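Local coordinates for putative deoxyribonuclease yjjV (Escherichia coli, PDB 1ZZM), which probably hydrolyses ester bonds as a metal-dependent, TatD-type hydrolase, binding two divalent metal cations per subunit, at residues Ala61-His66 / Ala90-Val95; Val130-Arg135 / Gly154-Phe159; Thr137-Ala142 / Leu163-Arg168; Ser201-Thr206 / Asn250-Leu255. One frame throughout, in Å; residues are numbered along the deposited sequence.

Contact 1 of 4, residues Ala61-His66 / Ala90-Val95; sequences AALGLH and AKVVAV
Ala61 pairs through both sides of its backbone with Lys91 and Val93, which lays strand 59-63 parallel to strand 92-93. Its N-H points almost straight at the carbonyl of Lys91 (Ala61 N to Lys91 O 2.9 Å, 177° at the hydrogen). Its own carbonyl accepts from the N-H two residues on from Lys91, Ala61 O to Val93 N 2.7 Å. At the corner that segment 90-95 turns at Ala94 the ladder weakens: Leu63 N reaches Ala94 O at 3.3 Å, a weak bond.

Softer CA-H...O contacts accompany these bonds. Ala62 CA lies 3.1 Å from Ala94 O, and Val95 CA lies 3.2 Å from Leu63 O.

The apolar contacts divide between the two faces of the sheet. On one, Val92 has CG1 anti to the backbone N (chi1 156°), which sets CG2 beside that nitrogen, 4.2 Å from Ala61 CB and close to Leu63 CG. Helix 46-55 covers Ala61 and Val92 there, and helix 75-87 covers Leu63. On the other face the methyls of Ala62 and Ala94 meet, CB to CB at 4.0 Å. The amine of Lys91 leads away to the carbonyls of Ala53, Gln57 and Leu59.

Main-chain bonds therefore carry this beta-alpha-beta join of the TIM barrel. They are strong at Ala61 and weak at Leu63, and Ala94 N is buried at the corner without a polar partner.

Contact 2 of 4, residues Val130-Arg135 / Gly154-Phe159; sequences VILHSR and GVVHGF. With ZN (zinc ion), chain C.
His133 carries CG anti to its backbone N (chi1 178°), while His157 holds an unstaggered first torsion (chi1 108°); these place the two CG atoms, and the rings, lying side by side and pointing the same way, bind one zinc ion. Different nitrogens are used: His133 ND1 binds zinc at 2.0 Å and His157 NE2 at 2.1 Å. The rings meet rim to rim with planes 37° apart. Two waters and Glu97 OE2 complete this site of the second divalent cation, and Glu97 also binds the first. The far nitrogens are held by a second shell, His133 NE2 by Asp101 and His157 ND1 by Glu205.

The backbones beneath form a parallel ladder. Val155 N donates to Val130 O at 3.0 Å, Leu132 N to Val155 O at 2.9 Å, and His157 N to Leu132 O at 2.8 Å, the last fixing the backbone of a ligand histidine to its neighbour strand. A water links Ser134 N to His157 O. On one face of the sheet the side chains of Ile131 and Val155 lie side by side, CG1 to CG1 4.0 Å; on the other, Leu132 CD1 meets Val156 CG2 at 4.1 Å.

Helix 138-148 connects the two strands in a beta-alpha-beta unit of the barrel. Strand 95-101 flanks strand 130-135 on its other edge, helix 109-125 packs on Val130 and Leu132, and Phe169 of helix 163-171 covers Val156.

Contact 3 of 4, residues Thr137-Ala142 / Leu163-Arg168; sequences THDKLA and LQQAER
Gln165 of helix 163-171 extends its amide to both His138 and Asp139 of helix 138-148. The firmer bond is nearly straight: Gln165 NE2 donates to Asp139 OD1 at 3.2 Å, with the acceptor in the amide plane but the donor 52° out of the carboxylate plane. On the other side of the amide, His138 ND1 makes a weak bond to Gln165 OE1 at 3.3 Å, meeting it at the ring edge; Ser162 N also binds this oxygen. The amide stands almost perpendicular to the imidazole.

Water carries the outer polar layer. One molecule lies 2.6 Å from Asp139 OD1 and accepts from Arg168 NH1 at 2.8 Å, bridging opposite charges too far apart for a salt bridge. Arg168 starts with CG anti to its backbone N (chi1 -176°) and runs extended to NE. Its guanidinium receives Ala142 CB over one face, 3.3 Å from Arg168 NE.

The helix segments run near parallel at 18°, their axes 10.2 Å apart, as neighbours on the outside of the barrel. Phe159 stacks on the His138 ring, Leu141 turns to helix 109-125, and Ala166 packs against helix 190-196.

Contact 4 of 4, residues Ser201-Thr206 / Asn250-Leu255; sequences SLLLET and NNTYTL
Leu203, on a strand of the TIM barrel, touches Asn251, Thr252 and Leu255, on one side of the C-terminal helix 241-256. The helix segment runs across strand 202-204 at 100°, with axes 7.9 Å apart, and Leu203 lies where they cross.

Leu203 keeps CG beside its backbone N (chi1 -68°), and its two methyls diverge from there to different partners. CD2 sits against Asn251 and Thr252, 3.7 Å from Asn251 CB and 3.3 Å from Thr252 OG1, a methyl packed on a hydroxyl. CD1 goes to Leu255, three residues further along the helix, and touches Leu255 CD2 at 3.7 Å, the two leucine side chains crossing at about a right angle. Val155 of strand 154-156, the next strand but one in the sheet, packs against both leucines inside the barrel.

Asn251 likewise holds CG beside its backbone N (chi1 -67°), anti to its carbonyl carbon. From its amide ND2 donates to Leu202 O at 2.9 Å, almost straight, in the carbonyl plane and on a lone pair. The same nitrogen also binds Leu199 O, so two main-chain carbonyls fix the amide.

Thr252 reaches towards strand 5-7 as well, touching Ile6, and its hydroxyl bonds to Leu248 O within the helix. A water sits between strand and helix, accepting from Leu204 N at 3.0 Å and donating to Thr252 OG1 at 2.9 Å.

How the contacts relate
From the N terminus, contact 1 comes first, closing a loop through helix 75-87. The chain then passes through strand 95-101 and helix 109-125 to contact 2, whose loop holds helix 138-148. Contact 3 crosses contact 2, since its segments alternate with those of residues 130-135 and 154-159, and so it ties the helices outside the strands that contact 2 pairs. Contact 4 follows in series, closing a longer loop back onto strand 202-204. A probable hydrogen bond from Ile131 N to Val95 O joins contacts 1 and 2, Ser134 packs on Leu141 between contacts 2 and 3, and Gly158 N probably bonds to Glu205 OE1 between contacts 2 and 4.

Contact 1 of 4, residues Ala61-His66 / Ala90-Val95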
loop_
_atom_site.group_PDB
_atom_site.type_symbol
_atom_site.label_atom_id
_atom_site.label_comp_id
_atom_site.label_asym_id
_atom_site.label_seq_id
_atom_site.Cartn_x
_atom_site.Cartn_y
_atom_site.Cartn_z
ATOM N N ALA A 61 3.362 -2.418 -10.360
ATOM C CA ALA A 61 1.911 -2.352 -10.191
ATOM C C ALA A 61 1.276 -3.457 -9.358
ATOM O O ALA A 61 1.885 -4.504 -9.134
ATOM C CB ALA A 61 1.281 -2.371 -11.586
ATOM N N ALA A 62 0.042 -3.182 -8.907
ATOM C CA ALA A 62 -0.805 -4.144 -8.224
ATOM C C ALA A 62 -2.181 -3.905 -8.892
ATOM O O ALA A 62 -2.514 -2.755 -9.255
ATOM C CB ALA A 62 -0.872 -3.869 -6.726
ATOM N N LEU A 63 -2.939 -4.982 -9.102
ATOM C CA LEU A 63 -4.264 -4.913 -9.709
ATOM C C LEU A 63 -5.240 -5.468 -8.687
ATOM O O LEU A 63 -4.986 -6.490 -8.017
ATOM C CB LEU A 63 -4.344 -5.770 -10.980
ATOM C CG LEU A 63 -3.355 -5.422 -12.090
ATOM C CD1 LEU A 63 -3.568 -6.391 -13.265
ATOM C CD2 LEU A 63 -3.574 -3.958 -12.514
ATOM N N GLY A 64 -6.371 -4.785 -8.563
ATOM C CA GLY A 64 -7.346 -5.194 -7.593
ATOM C C GLY A 64 -8.459 -4.170 -7.587
ATOM O O GLY A 64 -8.370 -3.107 -8.246
ATOM N N LEU A 65 -9.473 -4.458 -6.784
ATOM C CA LEU A 65 -10.672 -3.619 -6.701
ATOM C C LEU A 65 -10.819 -3.049 -5.277
ATOM O O LEU A 65 -11.078 -3.788 -4.347
ATOM C CB LEU A 65 -11.860 -4.516 -7.070
ATOM C CG LEU A 65 -11.731 -5.322 -8.383
ATOM C CD1 LEU A 65 -12.894 -6.304 -8.513
ATOM C CD2 LEU A 65 -11.744 -4.389 -9.597
ATOM N N HIS A 66 -10.655 -1.724 -5.164
ATOM C CA HIS A 66 -10.683 -0.940 -3.929
ATOM C C HIS A 66 -12.077 -0.841 -3.307
ATOM O O HIS A 66 -13.063 -0.608 -4.010
ATOM C CB HIS A 66 -10.105 0.457 -4.257
ATOM C CG HIS A 66 -9.672 1.252 -3.059
ATOM N ND1 HIS A 66 -10.548 1.661 -2.077
ATOM C CD2 HIS A 66 -8.476 1.819 -2.754
ATOM C CE1 HIS A 66 -9.916 2.448 -1.220
ATOM N NE2 HIS A 66 -8.657 2.562 -1.611
ATOM N N ALA A 90 3.979 -9.178 -15.037
ATOM C CA ALA A 90 5.384 -9.246 -14.547
ATOM C C ALA A 90 5.887 -8.178 -13.586
ATOM O O ALA A 90 6.558 -8.510 -12.592
ATOM C CB ALA A 90 6.313 -9.321 -15.673
ATOM N N LYS A 91 5.662 -6.906 -13.910
ATOM C CA LYS A 91 6.030 -5.871 -12.961
ATOM C C LYS A 91 4.803 -5.706 -12.080
ATOM O O LYS A 91 4.711 -4.777 -11.280
ATOM C CB LYS A 91 6.433 -4.574 -13.655
ATOM C CG LYS A 91 7.878 -4.691 -14.170
ATOM C CD LYS A 91 8.358 -3.435 -14.845
ATOM C CE LYS A 91 8.849 -2.432 -13.823
ATOM N NZ LYS A 91 8.820 -1.089 -14.488
ATOM N N VAL A 92 3.852 -6.627 -12.240
ATOM C CA VAL A 92 2.671 -6.628 -11.371
ATOM C C VAL A 92 3.174 -7.455 -10.198
ATOM O O VAL A 92 3.542 -8.628 -10.360
ATOM C CB VAL A 92 1.461 -7.312 -12.029
ATOM C CG1 VAL A 92 0.503 -7.823 -10.976
ATOM C CG2 VAL A 92 0.742 -6.314 -12.914
ATOM N N VAL A 93 3.179 -6.874 -9.013
ATOM C CA VAL A 93 3.741 -7.594 -7.891
ATOM C C VAL A 93 2.801 -7.985 -6.788
ATOM O O VAL A 93 3.244 -8.601 -5.810
ATOM C CB VAL A 93 4.882 -6.785 -7.232
ATOM C CG1 VAL A 93 5.975 -6.541 -8.244
ATOM C CG2 VAL A 93 4.356 -5.451 -6.687
ATOM N N ALA A 94 1.522 -7.635 -6.919
ATOM C CA ALA A 94 0.574 -7.936 -5.861
ATOM C C ALA A 94 -0.843 -7.773 -6.385
ATOM O O ALA A 94 -1.050 -7.145 -7.427
ATOM C CB ALA A 94 0.773 -6.943 -4.675
ATOM N N VAL A 95 -1.785 -8.337 -5.639
ATOM C CA VAL A 95 -3.204 -8.210 -5.920
ATOM C C VAL A 95 -3.449 -7.044 -5.004
ATOM O O VAL A 95 -3.381 -7.103 -3.761
ATOM C CB VAL A 95 -4.002 -9.413 -5.503
ATOM C CG1 VAL A 95 -5.514 -9.101 -5.561
ATOM C CG2 VAL A 95 -3.662 -10.559 -6.440
#

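Contact 2 of 4, residues Val130-Arg135 / Gly154-Phe159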
loop_
_atom_site.group_PDB
_atom_site.type_symbol
_atom_site.label_atom_id
_atom_site.label_comp_id
_atom_site.label_asym_id
_atom_site.label_seq_id
_atom_site.Cartn_x
_atom_site.Cartn_y
_atom_site.Cartn_z
ATOM N N VAL A 130 -0.827 -9.361 -1.100
ATOM C CA VAL A 130 -1.899 -8.390 -1.279
ATOM C C VAL A 130 -1.549 -7.062 -0.625
ATOM O O VAL A 130 -0.793 -7.002 0.361
ATOM C CB VAL A 130 -3.229 -8.909 -0.667
ATOM C CG1 VAL A 130 -3.714 -10.170 -1.460
ATOM C CG2 VAL A 130 -3.008 -9.302 0.816
ATOM N N ILE A 131 -2.070 -5.988 -1.200
ATOM C CA ILE A 131 -1.895 -4.632 -0.671
ATOM C C ILE A 131 -3.285 -4.320 -0.152
ATOM O O ILE A 131 -4.266 -4.232 -0.911
ATOM C CB ILE A 131 -1.475 -3.634 -1.779
ATOM C CG1 ILE A 131 0.014 -3.850 -2.107
ATOM C CG2 ILE A 131 -1.718 -2.180 -1.316
ATOM C CD1 ILE A 131 0.561 -2.896 -3.242
ATOM N N LEU A 132 -3.357 -4.158 1.157
ATOM C CA LEU A 132 -4.616 -3.975 1.833
ATOM C C LEU A 132 -4.901 -2.601 2.400
ATOM O O LEU A 132 -4.025 -1.947 2.980
ATOM C CB LEU A 132 -4.710 -5.001 2.973
ATOM C CG LEU A 132 -4.624 -6.474 2.603
ATOM C CD1 LEU A 132 -4.185 -7.283 3.856
ATOM C CD2 LEU A 132 -5.987 -6.952 2.062
ATOM N N HIS A 133 -6.170 -2.226 2.243
ATOM C CA HIS A 133 -6.743 -0.979 2.749
ATOM C C HIS A 133 -7.632 -1.406 3.910
ATOM O O HIS A 133 -8.387 -2.385 3.807
ATOM C CB HIS A 133 -7.626 -0.341 1.668
ATOM C CG HIS A 133 -8.314 0.928 2.095
ATOM N ND1 HIS A 133 -7.759 2.174 1.925
ATOM C CD2 HIS A 133 -9.542 1.136 2.624
ATOM C CE1 HIS A 133 -8.613 3.103 2.320
ATOM N NE2 HIS A 133 -9.705 2.496 2.754
ATOM N N SER A 134 -7.547 -0.678 5.019
ATOM C CA SER A 134 -8.367 -1.001 6.179
ATOM C C SER A 134 -8.645 0.292 6.922
ATOM O O SER A 134 -7.727 0.972 7.380
ATOM C CB SER A 134 -7.648 -1.976 7.113
ATOM O OG SER A 134 -8.544 -2.433 8.151
ATOM N N ARG A 135 -9.913 0.640 7.034
ATOM C CA ARG A 135 -10.236 1.866 7.732
ATOM C C ARG A 135 -11.395 1.515 8.665
ATOM O O ARG A 135 -12.544 1.308 8.212
ATOM C CB ARG A 135 -10.634 2.916 6.709
ATOM C CG ARG A 135 -11.140 4.198 7.336
ATOM C CD ARG A 135 -11.960 4.926 6.301
ATOM N NE ARG A 135 -11.560 6.309 6.157
ATOM C CZ ARG A 135 -11.720 6.990 5.034
ATOM N NH1 ARG A 135 -12.271 6.394 3.976
ATOM N NH2 ARG A 135 -11.324 8.251 4.975
ATOM N N GLY A 154 1.071 -10.117 2.801
ATOM C CA GLY A 154 0.954 -8.801 2.199
ATOM C C GLY A 154 1.247 -7.688 3.194
ATOM O O GLY A 154 1.962 -7.892 4.181
ATOM N N VAL A 155 0.705 -6.502 2.923
ATOM C CA VAL A 155 0.912 -5.330 3.771
ATOM C C VAL A 155 -0.441 -4.672 4.068
ATOM O O VAL A 155 -1.307 -4.599 3.189
ATOM C CB VAL A 155 1.830 -4.246 3.061
ATOM C CG1 VAL A 155 1.308 -3.927 1.641
ATOM C CG2 VAL A 155 1.875 -2.958 3.895
ATOM N N VAL A 156 -0.640 -4.246 5.309
ATOM C CA VAL A 156 -1.838 -3.484 5.635
ATOM C C VAL A 156 -1.302 -2.063 5.498
ATOM O O VAL A 156 -0.569 -1.560 6.351
ATOM C CB VAL A 156 -2.339 -3.726 7.053
ATOM C CG1 VAL A 156 -3.519 -2.730 7.341
ATOM C CG2 VAL A 156 -2.862 -5.166 7.151
ATOM N N HIS A 157 -1.636 -1.416 4.391
ATOM C CA HIS A 157 -1.093 -0.083 4.119
ATOM C C HIS A 157 -1.684 1.055 4.960
ATOM O O HIS A 157 -2.763 0.914 5.550
ATOM C CB HIS A 157 -1.260 0.218 2.627
ATOM C CG HIS A 157 -2.312 1.241 2.325
ATOM N ND1 HIS A 157 -2.084 2.600 2.428
ATOM C CD2 HIS A 157 -3.618 1.099 1.988
ATOM C CE1 HIS A 157 -3.208 3.251 2.167
ATOM N NE2 HIS A 157 -4.150 2.368 1.900
ATOM N N GLY A 158 -0.938 2.162 5.029
ATOM C CA GLY A 158 -1.383 3.364 5.728
ATOM C C GLY A 158 -1.975 3.088 7.078
ATOM O O GLY A 158 -2.944 3.702 7.473
ATOM N N PHE A 159 -1.353 2.185 7.813
ATOM C CA PHE A 159 -1.875 1.799 9.099
ATOM C C PHE A 159 -2.053 2.892 10.148
ATOM O O PHE A 159 -1.161 3.716 10.380
ATOM C CB PHE A 159 -0.992 0.707 9.733
ATOM C CG PHE A 159 -1.523 0.199 11.054
ATOM C CD1 PHE A 159 -2.484 -0.808 11.097
ATOM C CD2 PHE A 159 -1.101 0.777 12.259
ATOM C CE1 PHE A 159 -3.031 -1.235 12.320
ATOM C CE2 PHE A 159 -1.644 0.350 13.479
ATOM C CZ PHE A 159 -2.609 -0.651 13.504
HETATM ZN ZN ZN C . -6.023 2.785 1.050
HETATM O O HOH W 1 -5.684 1.389 4.848
HETATM O O HOH W 2 -4.583 0.671 7.481
HETATM O O HOH W 3 -6.039 4.026 -0.567
HETATM O O HOH W 4 -6.168 4.871 2.278
#

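Contact 3 of 4, residues Thr137-Ala142 / Leu163-Arg168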
loop_
_atom_site.group_PDB
_atom_site.type_symbol
_atom_site.label_atom_id
_atom_site.label_comp_id
_atom_site.label_asym_id
_atom_site.label_seq_id
_atom_site.Cartn_x
_atom_site.Cartn_y
_atom_site.Cartn_z
ATOM N N THR A 137 -11.721 -1.161 10.196
ATOM C CA THR A 137 -12.061 -2.561 9.914
ATOM C C THR A 137 -10.899 -3.499 10.258
ATOM O O THR A 137 -10.845 -4.634 9.765
ATOM C CB THR A 137 -12.350 -2.722 8.394
ATOM O OG1 THR A 137 -11.259 -2.160 7.652
ATOM C CG2 THR A 137 -13.610 -1.958 8.009
ATOM N N HIS A 138 -9.978 -3.061 11.116
ATOM C CA HIS A 138 -8.815 -3.937 11.393
ATOM C C HIS A 138 -9.126 -5.325 11.960
ATOM O O HIS A 138 -8.524 -6.320 11.538
ATOM C CB HIS A 138 -7.826 -3.226 12.317
ATOM C CG HIS A 138 -7.174 -2.039 11.678
ATOM N ND1 HIS A 138 -6.714 -0.957 12.401
ATOM C CD2 HIS A 138 -6.975 -1.735 10.373
ATOM C CE1 HIS A 138 -6.267 -0.032 11.567
ATOM N NE2 HIS A 138 -6.415 -0.479 10.330
ATOM N N ASP A 139 -10.041 -5.390 12.925
ATOM C CA ASP A 139 -10.400 -6.654 13.545
ATOM C C ASP A 139 -11.024 -7.612 12.523
ATOM O O ASP A 139 -10.636 -8.766 12.435
ATOM C CB ASP A 139 -11.376 -6.407 14.704
ATOM C CG ASP A 139 -10.757 -5.578 15.828
ATOM O OD1 ASP A 139 -9.516 -5.386 15.875
ATOM O OD2 ASP A 139 -11.529 -5.103 16.682
ATOM N N LYS A 140 -11.977 -7.120 11.745
ATOM C CA LYS A 140 -12.635 -7.939 10.734
ATOM C C LYS A 140 -11.655 -8.370 9.664
ATOM O O LYS A 140 -11.649 -9.530 9.262
ATOM C CB LYS A 140 -13.794 -7.166 10.098
ATOM C CG LYS A 140 -15.074 -7.202 10.930
ATOM C CD LYS A 140 -15.621 -8.637 10.983
ATOM C CE LYS A 140 -17.004 -8.705 11.600
ATOM N NZ LYS A 140 -17.431 -10.129 11.794
ATOM N N LEU A 141 -10.799 -7.448 9.224
ATOM C CA LEU A 141 -9.829 -7.785 8.184
ATOM C C LEU A 141 -8.920 -8.883 8.712
ATOM O O LEU A 141 -8.665 -9.857 8.021
ATOM C CB LEU A 141 -9.002 -6.552 7.783
ATOM C CG LEU A 141 -7.888 -6.884 6.779
ATOM C CD1 LEU A 141 -8.516 -7.473 5.512
ATOM C CD2 LEU A 141 -7.081 -5.628 6.445
ATOM N N ALA A 142 -8.455 -8.737 9.949
ATOM C CA ALA A 142 -7.591 -9.769 10.544
ATOM C C ALA A 142 -8.304 -11.133 10.613
ATOM O O ALA A 142 -7.677 -12.190 10.429
ATOM C CB ALA A 142 -7.149 -9.353 11.949
ATOM N N LEU A 163 -1.937 -0.832 19.061
ATOM C CA LEU A 163 -0.803 -1.737 19.056
ATOM C C LEU A 163 -1.313 -3.166 18.885
ATOM O O LEU A 163 -0.724 -3.959 18.142
ATOM C CB LEU A 163 -0.044 -1.609 20.370
ATOM C CG LEU A 163 1.202 -2.472 20.486
ATOM C CD1 LEU A 163 2.099 -2.164 19.356
ATOM C CD2 LEU A 163 1.905 -2.196 21.802
ATOM N N GLN A 164 -2.389 -3.523 19.590
ATOM C CA GLN A 164 -2.897 -4.902 19.430
ATOM C C GLN A 164 -3.298 -5.197 17.986
ATOM O O GLN A 164 -3.052 -6.292 17.471
ATOM C CB GLN A 164 -4.076 -5.186 20.388
ATOM C CG GLN A 164 -4.778 -6.536 20.124
ATOM C CD GLN A 164 -5.868 -6.421 19.065
ATOM O OE1 GLN A 164 -6.094 -7.344 18.277
ATOM N NE2 GLN A 164 -6.553 -5.298 19.054
ATOM N N GLN A 165 -3.891 -4.222 17.307
ATOM C CA GLN A 165 -4.299 -4.473 15.929
ATOM C C GLN A 165 -3.096 -4.666 15.027
ATOM O O GLN A 165 -3.104 -5.561 14.180
ATOM C CB GLN A 165 -5.181 -3.336 15.418
ATOM C CG GLN A 165 -6.532 -3.341 16.115
ATOM C CD GLN A 165 -7.339 -2.107 15.825
ATOM O OE1 GLN A 165 -6.785 -0.979 15.705
ATOM N NE2 GLN A 165 -8.671 -2.286 15.733
ATOM N N ALA A 166 -2.061 -3.845 15.215
ATOM C CA ALA A 166 -0.838 -3.976 14.416
ATOM C C ALA A 166 -0.152 -5.297 14.682
ATOM O O ALA A 166 0.208 -6.015 13.745
ATOM C CB ALA A 166 0.121 -2.829 14.712
ATOM N N GLU A 167 0.033 -5.630 15.960
ATOM C CA GLU A 167 0.701 -6.881 16.318
ATOM C C GLU A 167 -0.053 -8.091 15.782
ATOM O O GLU A 167 0.564 -9.050 15.340
ATOM C CB GLU A 167 0.874 -6.999 17.836
ATOM C CG GLU A 167 1.721 -5.880 18.432
ATOM C CD GLU A 167 2.001 -6.095 19.918
ATOM O OE1 GLU A 167 1.100 -6.589 20.629
ATOM O OE2 GLU A 167 3.117 -5.757 20.365
ATOM N N ARG A 168 -1.383 -8.041 15.785
ATOM C CA ARG A 168 -2.146 -9.166 15.241
ATOM C C ARG A 168 -1.849 -9.346 13.754
ATOM O O ARG A 168 -1.751 -10.461 13.273
ATOM C CB ARG A 168 -3.645 -8.967 15.434
ATOM C CG ARG A 168 -4.492 -10.164 14.979
ATOM C CD ARG A 168 -5.950 -9.848 15.280
ATOM N NE ARG A 168 -6.894 -10.888 14.900
ATOM C CZ ARG A 168 -8.214 -10.747 14.991
ATOM N NH1 ARG A 168 -8.730 -9.616 15.456
ATOM N NH2 ARG A 168 -9.021 -11.722 14.594
HETATM O O HOH W 5 -5.836 -6.238 13.561
HETATM O O HOH W 6 -7.545 -7.062 15.546
HETATM O O HOH W 7 -9.166 -4.964 18.550
HETATM O O HOH W 8 -11.260 -10.368 14.976
#

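Contact 4 of 4, residues Ser201-Thr206 / Asn250-Leu255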
loop_
_atom_site.group_PDB
_atom_site.type_symbol
_atom_site.label_atom_id
_atom_site.label_comp_id
_atom_site.label_asym_id
_atom_site.label_seq_id
_atom_site.Cartn_x
_atom_site.Cartn_y
_atom_site.Cartn_z
ATOM N N SER A 201 8.953 -5.613 10.111
ATOM C CA SER A 201 7.553 -5.608 9.698
ATOM C C SER A 201 7.095 -4.327 8.978
ATOM O O SER A 201 5.970 -4.267 8.488
ATOM C CB SER A 201 6.652 -5.807 10.911
ATOM O OG SER A 201 6.524 -4.611 11.634
ATOM N N LEU A 202 7.969 -3.336 8.897
ATOM C CA LEU A 202 7.623 -2.039 8.314
ATOM C C LEU A 202 7.926 -1.793 6.829
ATOM O O LEU A 202 8.946 -2.225 6.318
ATOM C CB LEU A 202 8.327 -0.935 9.108
ATOM C CG LEU A 202 8.184 -0.993 10.634
ATOM C CD1 LEU A 202 8.881 0.231 11.252
ATOM C CD2 LEU A 202 6.704 -1.040 11.030
ATOM N N LEU A 203 7.000 -1.111 6.150
ATOM C CA LEU A 203 7.220 -0.712 4.764
ATOM C C LEU A 203 6.975 0.797 4.749
ATOM O O LEU A 203 6.206 1.322 5.578
ATOM C CB LEU A 203 6.234 -1.369 3.788
ATOM C CG LEU A 203 6.393 -2.874 3.609
ATOM C CD1 LEU A 203 5.417 -3.329 2.495
ATOM C CD2 LEU A 203 7.789 -3.212 3.226
ATOM N N LEU A 204 7.600 1.482 3.802
ATOM C CA LEU A 204 7.435 2.936 3.686
ATOM C C LEU A 204 6.437 3.264 2.562
ATOM O O LEU A 204 6.388 2.579 1.557
ATOM C CB LEU A 204 8.786 3.576 3.363
ATOM C CG LEU A 204 8.881 5.092 3.491
ATOM C CD1 LEU A 204 8.783 5.468 4.989
ATOM C CD2 LEU A 204 10.248 5.547 2.942
ATOM N N GLU A 205 5.638 4.309 2.729
ATOM C CA GLU A 205 4.669 4.662 1.684
ATOM C C GLU A 205 4.193 6.075 1.885
ATOM O O GLU A 205 4.554 6.712 2.880
ATOM C CB GLU A 205 3.421 3.781 1.759
ATOM C CG GLU A 205 2.591 4.107 3.005
ATOM C CD GLU A 205 1.295 3.336 3.094
ATOM O OE1 GLU A 205 1.340 2.114 3.290
ATOM O OE2 GLU A 205 0.222 3.957 2.980
ATOM N N THR A 206 3.379 6.560 0.941
ATOM C CA THR A 206 2.734 7.877 1.067
ATOM C C THR A 206 1.207 7.856 0.881
ATOM O O THR A 206 0.494 8.674 1.471
ATOM C CB THR A 206 3.208 8.932 0.023
ATOM O OG1 THR A 206 2.927 8.446 -1.301
ATOM C CG2 THR A 206 4.716 9.268 0.201
ATOM N N ASN A 250 14.865 -3.890 2.428
ATOM C CA ASN A 250 14.864 -5.366 2.478
ATOM C C ASN A 250 13.460 -5.971 2.657
ATOM O O ASN A 250 13.128 -6.992 2.057
ATOM C CB ASN A 250 15.750 -5.868 3.625
ATOM C CG ASN A 250 17.228 -5.608 3.381
ATOM O OD1 ASN A 250 17.639 -5.224 2.279
ATOM N ND2 ASN A 250 18.039 -5.826 4.412
ATOM N N ASN A 251 12.667 -5.330 3.499
ATOM C CA ASN A 251 11.301 -5.749 3.786
ATOM C C ASN A 251 10.461 -5.708 2.512
ATOM O O ASN A 251 9.685 -6.645 2.222
ATOM C CB ASN A 251 10.690 -4.807 4.836
ATOM C CG ASN A 251 11.367 -4.927 6.203
ATOM O OD1 ASN A 251 12.191 -5.826 6.434
ATOM N ND2 ASN A 251 11.009 -4.038 7.117
ATOM N N THR A 252 10.609 -4.612 1.764
ATOM C CA THR A 252 9.896 -4.409 0.509
ATOM C C THR A 252 10.293 -5.510 -0.493
ATOM O O THR A 252 9.460 -6.081 -1.184
ATOM C CB THR A 252 10.228 -3.005 -0.045
ATOM O OG1 THR A 252 9.879 -2.021 0.939
ATOM C CG2 THR A 252 9.470 -2.727 -1.373
ATOM N N TYR A 253 11.580 -5.819 -0.537
ATOM C CA TYR A 253 12.107 -6.857 -1.427
ATOM C C TYR A 253 11.550 -8.225 -1.018
ATOM O O TYR A 253 11.134 -9.029 -1.867
ATOM C CB TYR A 253 13.648 -6.838 -1.309
ATOM C CG TYR A 253 14.356 -7.836 -2.185
ATOM C CD1 TYR A 253 14.904 -7.442 -3.403
ATOM C CD2 TYR A 253 14.465 -9.175 -1.808
ATOM C CE1 TYR A 253 15.547 -8.349 -4.236
ATOM C CE2 TYR A 253 15.109 -10.110 -2.642
ATOM C CZ TYR A 253 15.644 -9.679 -3.857
ATOM O OH TYR A 253 16.249 -10.565 -4.723
ATOM N N THR A 254 11.539 -8.498 0.281
ATOM C CA THR A 254 11.068 -9.789 0.770
ATOM C C THR A 254 9.581 -10.018 0.501
ATOM O O THR A 254 9.159 -11.124 0.165
ATOM C CB THR A 254 11.355 -9.939 2.271
ATOM O OG1 THR A 254 12.770 -9.834 2.488
ATOM C CG2 THR A 254 10.881 -11.290 2.760
ATOM N N LEU A 255 8.797 -8.953 0.604
ATOM C CA LEU A 255 7.375 -9.077 0.378
ATOM C C LEU A 255 6.972 -9.091 -1.096
ATOM O O LEU A 255 6.195 -9.946 -1.499
ATOM C CB LEU A 255 6.641 -7.927 1.087
ATOM C CG LEU A 255 5.101 -8.041 0.986
ATOM C CD1 LEU A 255 4.673 -9.314 1.710
ATOM C CD2 LEU A 255 4.407 -6.807 1.623
HETATM O O HOH W 9 9.489 0.751 1.593
#